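Local coordinates for exoenzyme S (PDB 6GN8), which probably transfers ADP-ribose from NAD to host proteins through the transferase domain present here, the full-length toxin probably also acting as a GTPase activator, at residues S99-Q104 against F154-I159; R110-G115 against Q147-T152; L133-N138 against K171-N176; V183-S188 against R195-E200. The protein carries 2 engineered substitutions. All blocks are in the same frame, centred on the assembly; numbering follows the deposited sequence.

Contact 1: S99-Q104 against F154-I159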
# COMPACT_ATOMS: atom_id res chain seq x y z
N SER C 99 29.75 -10.01 -17.68
CA SER C 99 29.45 -8.75 -17.01
C SER C 99 28.46 -8.84 -15.88
O SER C 99 28.78 -8.33 -14.81
CB SER C 99 28.98 -7.71 -18.02
OG SER C 99 30.08 -7.34 -18.83
N GLY C 100 27.28 -9.40 -16.12
CA GLY C 100 26.23 -9.45 -15.11
C GLY C 100 25.70 -8.07 -14.71
O GLY C 100 25.86 -7.09 -15.45
N GLN C 101 25.08 -7.99 -13.51
CA GLN C 101 24.48 -6.76 -12.96
C GLN C 101 25.50 -5.89 -12.17
O GLN C 101 26.23 -6.41 -11.32
CB GLN C 101 23.28 -7.10 -12.05
CG GLN C 101 22.06 -7.68 -12.78
CD GLN C 101 20.71 -7.19 -12.27
OE1 GLN C 101 20.59 -6.61 -11.18
NE2 GLN C 101 19.66 -7.41 -13.05
N ALA C 102 25.51 -4.57 -12.44
CA ALA C 102 26.35 -3.58 -11.75
C ALA C 102 25.82 -3.32 -10.32
O ALA C 102 24.66 -3.62 -10.03
CB ALA C 102 26.39 -2.28 -12.54
N GLU C 103 26.68 -2.76 -9.44
CA GLU C 103 26.38 -2.49 -8.02
C GLU C 103 25.28 -1.44 -7.84
O GLU C 103 24.57 -1.48 -6.82
CB GLU C 103 27.65 -2.06 -7.26
CG GLU C 103 28.08 -3.05 -6.18
CD GLU C 103 29.16 -2.56 -5.24
OE1 GLU C 103 30.36 -2.67 -5.59
OE2 GLU C 103 28.82 -2.06 -4.14
N GLN C 104 25.16 -0.48 -8.79
CA GLN C 104 24.16 0.58 -8.73
C GLN C 104 23.41 0.70 -10.07
O GLN C 104 23.90 0.25 -11.10
CB GLN C 104 24.79 1.94 -8.35
CG GLN C 104 25.26 2.06 -6.90
CD GLN C 104 26.59 2.78 -6.74
OE1 GLN C 104 27.31 3.07 -7.71
NE2 GLN C 104 26.96 3.08 -5.50
N PHE C 154 16.82 3.09 -17.15
CA PHE C 154 17.36 2.68 -15.84
C PHE C 154 17.67 1.19 -15.89
O PHE C 154 16.79 0.39 -16.22
CB PHE C 154 16.38 3.00 -14.69
CG PHE C 154 16.22 4.48 -14.47
CD1 PHE C 154 17.12 5.18 -13.66
CD2 PHE C 154 15.23 5.20 -15.14
CE1 PHE C 154 16.98 6.56 -13.47
CE2 PHE C 154 15.11 6.57 -14.97
CZ PHE C 154 15.98 7.25 -14.13
N GLY C 155 18.92 0.84 -15.61
CA GLY C 155 19.34 -0.55 -15.63
C GLY C 155 20.59 -0.87 -14.83
O GLY C 155 21.22 0.02 -14.25
N ARG C 156 20.95 -2.16 -14.79
CA ARG C 156 22.15 -2.62 -14.12
C ARG C 156 23.05 -3.49 -15.03
O ARG C 156 24.25 -3.60 -14.75
CB ARG C 156 21.78 -3.41 -12.86
CG ARG C 156 21.60 -2.54 -11.63
CD ARG C 156 21.33 -3.39 -10.40
NE ARG C 156 20.59 -2.64 -9.38
CZ ARG C 156 21.05 -2.37 -8.16
NH1 ARG C 156 20.32 -1.67 -7.31
NH2 ARG C 156 22.25 -2.81 -7.79
N SER C 157 22.49 -4.09 -16.12
CA SER C 157 23.21 -5.07 -16.97
C SER C 157 23.92 -4.49 -18.21
O SER C 157 24.39 -5.25 -19.06
CB SER C 157 22.26 -6.17 -17.41
OG SER C 157 21.69 -6.75 -16.25
N GLY C 158 24.03 -3.17 -18.27
CA GLY C 158 24.67 -2.48 -19.38
C GLY C 158 26.18 -2.54 -19.33
O GLY C 158 26.75 -2.58 -18.25
N ILE C 159 26.84 -2.55 -20.50
CA ILE C 159 28.30 -2.55 -20.60
C ILE C 159 28.75 -1.15 -21.02
O ILE C 159 28.27 -0.60 -22.02
CB ILE C 159 28.86 -3.68 -21.53
CG1 ILE C 159 28.58 -5.08 -20.91
CG2 ILE C 159 30.38 -3.48 -21.84
CD1 ILE C 159 28.83 -6.19 -21.81
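R156 reaches out from the end of strand 149-155 and lies along loop 101-104, its successive atoms meeting Q101, A102, E103 and Q104. Its CB sits 3.8 Å from Q101 OE1. CG follows, 3.7 Å from Q104 O, and CD is wedged between two oxygens, 3.4 Å from both A102 O and Q101 OE1. With chi2 at -176° and chi3 near anti, the chain runs extended from CG to NE, and the guanidinium lies beside A102. There NH2 makes a weak hydrogen bond to A102 O (3.4 Å) and also stands 2.8 Å from E103 O, while the Q104 backbone lies over one face toward the rim. The amide plane of Q101 is only 17° from that of the guanidinium. At the root of the side chain, A102 N donates to R156 O (2.8 Å). Beside it, S157 OG packs on Q101 CG at 3.6 Å and is bonded to E200. Farther back, S99 OG, already held by A95, touches CG1 and CD1 of I159. The arrangement joins two surface loops of the ADP-ribosyltransferase fold: the link that G100, with positive phi, opens after helix 83-99, and the turn where strand 149-155 leaves its sheet.

Contact 2: R110-G115 against Q147-T152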
# COMPACT_ATOMS: atom_id res chain seq x y z
N ARG C 110 18.62 7.97 -24.70
CA ARG C 110 18.61 7.45 -26.06
C ARG C 110 17.61 8.23 -26.93
O ARG C 110 16.47 8.39 -26.55
CB ARG C 110 18.27 5.96 -26.01
CG ARG C 110 18.10 5.29 -27.34
CD ARG C 110 17.61 3.89 -27.15
NE ARG C 110 17.09 3.38 -28.42
CZ ARG C 110 17.82 2.78 -29.34
NH1 ARG C 110 19.12 2.57 -29.13
NH2 ARG C 110 17.27 2.37 -30.47
N GLY C 111 18.06 8.69 -28.08
CA GLY C 111 17.24 9.38 -29.06
C GLY C 111 17.26 8.67 -30.40
O GLY C 111 18.30 8.10 -30.78
N THR C 112 16.11 8.61 -31.09
CA THR C 112 15.95 8.02 -32.42
C THR C 112 15.08 8.98 -33.24
O THR C 112 14.18 9.61 -32.68
CB THR C 112 15.39 6.59 -32.39
OG1 THR C 112 14.10 6.57 -31.80
CG2 THR C 112 16.30 5.61 -31.67
N ARG C 113 15.36 9.10 -34.56
CA ARG C 113 14.63 10.00 -35.46
C ARG C 113 13.14 9.57 -35.57
O ARG C 113 12.25 10.43 -35.68
CB ARG C 113 15.30 10.07 -36.85
CG ARG C 113 14.70 11.13 -37.81
CD ARG C 113 15.01 10.90 -39.29
NE ARG C 113 14.89 9.49 -39.72
CZ ARG C 113 13.76 8.90 -40.11
NH1 ARG C 113 12.62 9.58 -40.13
NH2 ARG C 113 13.76 7.63 -40.47
N GLY C 114 12.89 8.26 -35.48
CA GLY C 114 11.54 7.72 -35.52
C GLY C 114 11.25 6.83 -34.33
O GLY C 114 11.89 6.95 -33.28
N GLY C 115 10.29 5.93 -34.51
CA GLY C 115 9.90 4.97 -33.49
C GLY C 115 10.92 3.86 -33.28
O GLY C 115 11.84 3.68 -34.09
N GLN C 147 15.14 14.50 -33.47
CA GLN C 147 14.78 13.27 -32.78
C GLN C 147 13.26 13.15 -32.52
O GLN C 147 12.62 14.12 -32.12
CB GLN C 147 15.56 13.21 -31.46
CG GLN C 147 16.50 12.01 -31.35
CD GLN C 147 17.86 12.13 -32.02
OE1 GLN C 147 18.21 11.34 -32.91
NE2 GLN C 147 18.69 13.06 -31.56
N GLY C 148 12.71 11.95 -32.78
CA GLY C 148 11.29 11.63 -32.64
C GLY C 148 10.89 10.91 -31.37
O GLY C 148 9.77 11.09 -30.88
N THR C 149 11.75 10.01 -30.86
CA THR C 149 11.48 9.32 -29.60
C THR C 149 12.72 9.48 -28.70
O THR C 149 13.83 9.09 -29.10
CB THR C 149 11.01 7.85 -29.74
OG1 THR C 149 12.10 6.99 -29.98
CG2 THR C 149 9.91 7.64 -30.76
N ILE C 150 12.54 10.14 -27.54
CA ILE C 150 13.57 10.39 -26.51
C ILE C 150 13.26 9.50 -25.29
O ILE C 150 12.14 9.57 -24.78
CB ILE C 150 13.67 11.90 -26.10
CG1 ILE C 150 13.90 12.85 -27.29
CG2 ILE C 150 14.74 12.12 -25.02
CD1 ILE C 150 15.20 12.57 -28.07
N SER C 151 14.24 8.65 -24.85
CA SER C 151 14.08 7.71 -23.73
C SER C 151 15.09 7.95 -22.61
O SER C 151 16.23 8.30 -22.85
CB SER C 151 14.24 6.27 -24.20
OG SER C 151 13.39 5.94 -25.29
N THR C 152 14.64 7.71 -21.38
CA THR C 152 15.46 7.72 -20.17
C THR C 152 15.39 6.27 -19.71
O THR C 152 14.29 5.72 -19.54
CB THR C 152 15.01 8.79 -19.17
OG1 THR C 152 15.00 10.05 -19.82
CG2 THR C 152 15.89 8.86 -17.95
O HOH W 1 14.59 6.76 -27.55
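T112 faces both G148 and T149 in a classic beta bulge, formed where strand 106-112, at the edge of the five-stranded sheet, pairs antiparallel with strand 149-155. Its carbonyl oxygen is gripped twice: G148 N donates to T112 O at 2.8 Å and T149 N donates to the same atom at 3.1 Å. In return T112 N bonds to T149 O. The two threonine side chains share one sheet face, with T112 OG1 and T149 OG1 2.7 Å apart. Chi1 of 61° in T112 turns its hydroxyl to G114 O, to which it donates at 2.7 Å. D116 lies within weak hydrogen-bonding reach of T149 OG1. T149 CG2 meanwhile rests 3.3 Å from G114 O, where the chain curls beyond the strand. On the other face, the bent chain of Q147 lays CG beside T112 N (3.4 Å), and I150 CD1 touches G111 CA, where glycine leaves room for both. Farther along, R110 and S151 form a hydrogen-bonded pair. Water 1 ties the strands together on the threonine side, donating to R110 O (2.7 Å) and T149 O while accepting from S151 OG.

Contact 3: L133-N138 against K171-N176. Engineered in segment 171-176: A172 (natural residue Glu).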
# COMPACT_ATOMS: atom_id res chain seq x y z
N LEU C 133 20.83 -2.48 -27.58
CA LEU C 133 20.31 -1.16 -27.20
C LEU C 133 21.43 -0.23 -26.69
O LEU C 133 21.91 -0.33 -25.54
CB LEU C 133 19.20 -1.28 -26.15
CG LEU C 133 18.28 -0.06 -26.00
CD1 LEU C 133 17.20 -0.05 -27.08
CD2 LEU C 133 17.62 -0.02 -24.65
N SER C 134 21.84 0.67 -27.57
CA SER C 134 22.83 1.69 -27.30
C SER C 134 22.15 2.86 -26.59
O SER C 134 21.11 3.38 -27.02
CB SER C 134 23.50 2.15 -28.60
OG SER C 134 23.97 1.04 -29.36
N THR C 135 22.73 3.23 -25.47
CA THR C 135 22.27 4.37 -24.70
C THR C 135 23.54 5.17 -24.41
O THR C 135 24.65 4.65 -24.61
CB THR C 135 21.47 3.94 -23.46
OG1 THR C 135 22.33 3.33 -22.53
CG2 THR C 135 20.31 2.99 -23.77
N SER C 136 23.39 6.41 -23.98
CA SER C 136 24.51 7.29 -23.70
C SER C 136 24.34 7.90 -22.29
O SER C 136 23.22 8.20 -21.90
CB SER C 136 24.58 8.36 -24.79
OG SER C 136 25.04 9.63 -24.35
N LEU C 137 25.46 8.12 -21.57
CA LEU C 137 25.50 8.79 -20.25
C LEU C 137 25.42 10.30 -20.42
O LEU C 137 25.13 11.01 -19.47
CB LEU C 137 26.78 8.46 -19.46
CG LEU C 137 26.79 7.23 -18.58
CD1 LEU C 137 28.18 6.92 -18.14
CD2 LEU C 137 25.90 7.41 -17.35
N ASN C 138 25.70 10.77 -21.64
CA ASN C 138 25.68 12.17 -22.06
C ASN C 138 24.23 12.57 -22.49
O ASN C 138 23.78 12.06 -23.51
CB ASN C 138 26.69 12.31 -23.21
CG ASN C 138 27.12 13.70 -23.54
OD1 ASN C 138 26.35 14.67 -23.46
ND2 ASN C 138 28.38 13.83 -23.95
N LYS C 171 29.91 8.44 -24.26
CA LYS C 171 30.01 7.61 -23.05
C LYS C 171 28.87 6.57 -23.07
O LYS C 171 27.92 6.63 -22.27
CB LYS C 171 30.01 8.48 -21.76
CG LYS C 171 31.12 9.56 -21.70
CD LYS C 171 30.93 10.51 -20.49
CE LYS C 171 29.74 11.43 -20.62
NZ LYS C 171 29.59 12.36 -19.47
N ALA C 172 28.92 5.68 -24.06
CA ALA C 172 27.85 4.72 -24.30
C ALA C 172 27.79 3.58 -23.30
O ALA C 172 28.80 3.03 -22.86
CB ALA C 172 27.96 4.15 -25.71
N ILE C 173 26.57 3.24 -22.96
CA ILE C 173 26.26 2.09 -22.14
C ILE C 173 25.35 1.23 -23.00
O ILE C 173 24.30 1.70 -23.45
CB ILE C 173 25.72 2.40 -20.73
CG1 ILE C 173 26.87 3.03 -19.88
CG2 ILE C 173 25.18 1.11 -20.06
CD1 ILE C 173 26.55 3.45 -18.47
N LEU C 174 25.83 0.03 -23.35
CA LEU C 174 25.09 -0.91 -24.20
C LEU C 174 24.33 -1.95 -23.40
O LEU C 174 24.88 -2.57 -22.49
CB LEU C 174 26.03 -1.62 -25.19
CG LEU C 174 27.05 -0.79 -25.94
CD1 LEU C 174 27.88 -1.67 -26.84
CD2 LEU C 174 26.40 0.37 -26.73
N TYR C 175 23.07 -2.16 -23.76
CA TYR C 175 22.22 -3.23 -23.19
C TYR C 175 22.16 -4.34 -24.24
O TYR C 175 22.20 -4.05 -25.45
CB TYR C 175 20.82 -2.73 -22.76
CG TYR C 175 20.91 -1.92 -21.48
CD1 TYR C 175 20.87 -2.55 -20.23
CD2 TYR C 175 21.11 -0.54 -21.51
CE1 TYR C 175 21.02 -1.82 -19.05
CE2 TYR C 175 21.25 0.20 -20.33
CZ TYR C 175 21.20 -0.45 -19.10
OH TYR C 175 21.40 0.24 -17.94
N ASN C 176 22.12 -5.59 -23.77
CA ASN C 176 22.11 -6.82 -24.55
C ASN C 176 20.94 -6.88 -25.54
O ASN C 176 19.89 -6.29 -25.30
CB ASN C 176 22.04 -8.02 -23.58
CG ASN C 176 22.72 -9.28 -24.03
OD1 ASN C 176 22.93 -10.19 -23.24
ND2 ASN C 176 23.12 -9.37 -25.27
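T135 clasps I173 O from both faces of its carbonyl plane: T135 N donates from one side at 3.0 Å and T135 OG1 from the other at 2.7 Å. Chi1 of 70° puts the hydroxyl there, pointing across to the partner strand, while T135 OG1 is also hydrogen-bonded to T108 OG1 of strand 106-112. Y175 turns its ring edge to this region, so that T135 OG1 lies near the ring plane, 4.0 Å from CE2, with L133 O also at the rim. L133 CB packs on Y175 CB at 4.0 Å. L137 and I173 cross obliquely at the other end of the same face, L137 CG meeting I173 CD1 at 3.8 Å, and L137 N bonds to K171 O. The opposite face carries S134 and L174: L174 CD2 comes alongside S134 OG at 3.6 Å, and that hydroxyl is bonded to Y63 of helix 54-77, on which L174 also packs. Next along this face is A172, engineered in place of the natural Glu, whose CB rests 3.5 Å from T135 O. Backbone bonds between L133 and Y175 and between T135 and I173 hold the antiparallel pair. S134-T135-S136 match the Ser-Thr-Ser motif of R-S-E-class ADP-ribosyltransferases, and position 172 probably corresponds to a glutamate of their Glu-X-Glu motif; the two strands meet here in the NAD-binding cleft expected for that class.

Contact 4: V183-S188 against R195-E200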
# COMPACT_ATOMS: atom_id res chain seq x y z
N VAL C 183 8.01 -0.35 -19.83
CA VAL C 183 7.71 1.03 -20.16
C VAL C 183 7.08 1.66 -18.90
O VAL C 183 5.93 1.38 -18.60
CB VAL C 183 6.79 1.14 -21.40
CG1 VAL C 183 6.44 2.61 -21.69
CG2 VAL C 183 7.46 0.50 -22.60
N LEU C 184 7.83 2.46 -18.14
CA LEU C 184 7.34 3.12 -16.93
C LEU C 184 6.44 4.32 -17.26
O LEU C 184 5.60 4.71 -16.45
CB LEU C 184 8.53 3.59 -16.06
CG LEU C 184 9.42 2.49 -15.42
CD1 LEU C 184 10.30 3.08 -14.38
CD2 LEU C 184 8.59 1.36 -14.81
N LEU C 185 6.67 4.95 -18.40
CA LEU C 185 5.96 6.14 -18.88
C LEU C 185 6.21 6.30 -20.35
O LEU C 185 7.36 6.18 -20.80
CB LEU C 185 6.43 7.40 -18.11
CG LEU C 185 5.75 8.73 -18.45
CD1 LEU C 185 4.39 8.87 -17.77
CD2 LEU C 185 6.66 9.90 -18.10
N SER C 186 5.12 6.55 -21.09
CA SER C 186 5.13 6.88 -22.52
C SER C 186 4.19 8.04 -22.71
O SER C 186 3.00 7.95 -22.43
CB SER C 186 4.77 5.69 -23.40
OG SER C 186 5.22 6.03 -24.71
N ALA C 187 4.75 9.15 -23.11
CA ALA C 187 4.04 10.40 -23.24
C ALA C 187 4.56 11.11 -24.42
O ALA C 187 5.64 10.81 -24.88
CB ALA C 187 4.26 11.24 -21.99
N SER C 188 3.78 12.04 -24.93
CA SER C 188 4.07 12.95 -26.02
C SER C 188 4.08 14.40 -25.53
O SER C 188 3.23 14.80 -24.72
CB SER C 188 3.03 12.79 -27.13
OG SER C 188 3.31 13.63 -28.23
N ARG C 195 8.28 10.91 -25.37
CA ARG C 195 9.14 10.99 -24.20
C ARG C 195 8.83 9.80 -23.33
O ARG C 195 7.71 9.68 -22.82
CB ARG C 195 8.92 12.32 -23.47
CG ARG C 195 9.03 13.53 -24.40
CD ARG C 195 10.32 14.22 -24.15
NE ARG C 195 10.61 15.28 -25.10
CZ ARG C 195 11.79 15.89 -25.15
NH1 ARG C 195 12.01 16.84 -26.03
NH2 ARG C 195 12.75 15.53 -24.31
N ARG C 196 9.82 8.89 -23.22
CA ARG C 196 9.65 7.60 -22.56
C ARG C 196 10.62 7.36 -21.43
O ARG C 196 11.73 7.87 -21.43
CB ARG C 196 9.82 6.45 -23.60
CG ARG C 196 8.55 5.66 -23.77
CD ARG C 196 8.68 4.34 -24.50
NE ARG C 196 8.20 4.43 -25.88
CZ ARG C 196 9.01 4.44 -26.94
NH1 ARG C 196 10.33 4.37 -26.78
NH2 ARG C 196 8.51 4.52 -28.16
N VAL C 197 10.19 6.53 -20.49
CA VAL C 197 11.02 6.08 -19.38
C VAL C 197 10.99 4.56 -19.41
O VAL C 197 9.92 3.95 -19.37
CB VAL C 197 10.62 6.69 -18.00
CG1 VAL C 197 11.53 6.17 -16.89
CG2 VAL C 197 10.66 8.21 -18.06
N LEU C 198 12.17 3.95 -19.59
CA LEU C 198 12.28 2.49 -19.64
C LEU C 198 13.07 1.98 -18.47
O LEU C 198 14.02 2.63 -18.02
CB LEU C 198 12.96 1.99 -20.93
CG LEU C 198 12.37 2.35 -22.28
CD1 LEU C 198 13.37 2.02 -23.39
CD2 LEU C 198 11.09 1.58 -22.53
N GLU C 199 12.73 0.80 -18.02
CA GLU C 199 13.47 0.19 -16.94
C GLU C 199 13.74 -1.28 -17.27
O GLU C 199 12.86 -1.95 -17.81
CB GLU C 199 12.70 0.36 -15.62
CG GLU C 199 13.21 -0.48 -14.47
CD GLU C 199 12.22 -0.61 -13.34
OE1 GLU C 199 11.08 -1.08 -13.57
OE2 GLU C 199 12.58 -0.23 -12.20
N GLU C 200 14.96 -1.78 -16.98
CA GLU C 200 15.33 -3.18 -17.16
C GLU C 200 14.37 -4.01 -16.30
O GLU C 200 14.37 -3.82 -15.08
CB GLU C 200 16.79 -3.39 -16.74
CG GLU C 200 17.42 -4.67 -17.25
CD GLU C 200 18.77 -4.94 -16.64
OE1 GLU C 200 19.08 -6.13 -16.38
OE2 GLU C 200 19.52 -3.97 -16.39
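A classic beta bulge interrupts the hairpin of strands 180-188 and 194-200: L184 and L185 both face V197, and the register shifts by one residue. L184 N donates to V197 O at 2.8 Å, and V197 N in turn bonds to L185 O. Beyond the bulge regular pairing resumes, with R195 and A187 exchanging backbone bonds, the one from R195 N to A187 O being nearly straight at 172°. At the bulge the L184 side chain lies against the second strand. Its CB meets V197 CG1 at 4.0 Å, CD1 lies on E199 CB at 3.8 Å, and CD2 comes up beside E199 OE1. L185 lies on the V197 face, its CB against V197 CB. On the other face, V183 sets CG2 against L198 CD2 at 3.8 Å and CG1 beside R196 CD. R196 first runs past the opposite strand, its CG 3.2 Å from L185 O and 3.5 Å from S186 OG; a bend at chi3 (-103°) then takes the guanidinium off to a salt bridge with D116. R195 likewise sends its end away, to D189. L184, L185, A187 and V197 pack against the chain of another protein, probably the 14-3-3 activator known for this toxin; outside the hairpin, E199 OE2 pairs with a basic side chain of that chain and hydrogen-bonds to an aromatic one. The hairpin thus offers the partner an apolar patch and the acid E199, while the arginines R195 and R196 turn their charged ends to D189 and D116 of their own chain.

Overall arrangement
Contacts 2 and 4 are side by side in the mixed sheet, their centres 11 Å apart, because strand 149-155 pairs with 106-112 on one edge and 194-200 on the other; T152 O receives L198 N at 2.8 Å. Contact 1 lies about 22 Å from contact 2 between centres, and E200 fastens it to contact 4 through S157 OG (2.7 Å from E200 OE1) and R156 N. Contact 3 belongs to the other sheet, joined to contact 1 by I159 N to L174 O. R110 NH1 bonds to S134 O (3.0 Å), so contacts 2 and 3 probably bring the arginine and serine motifs of the R-S-E cleft together.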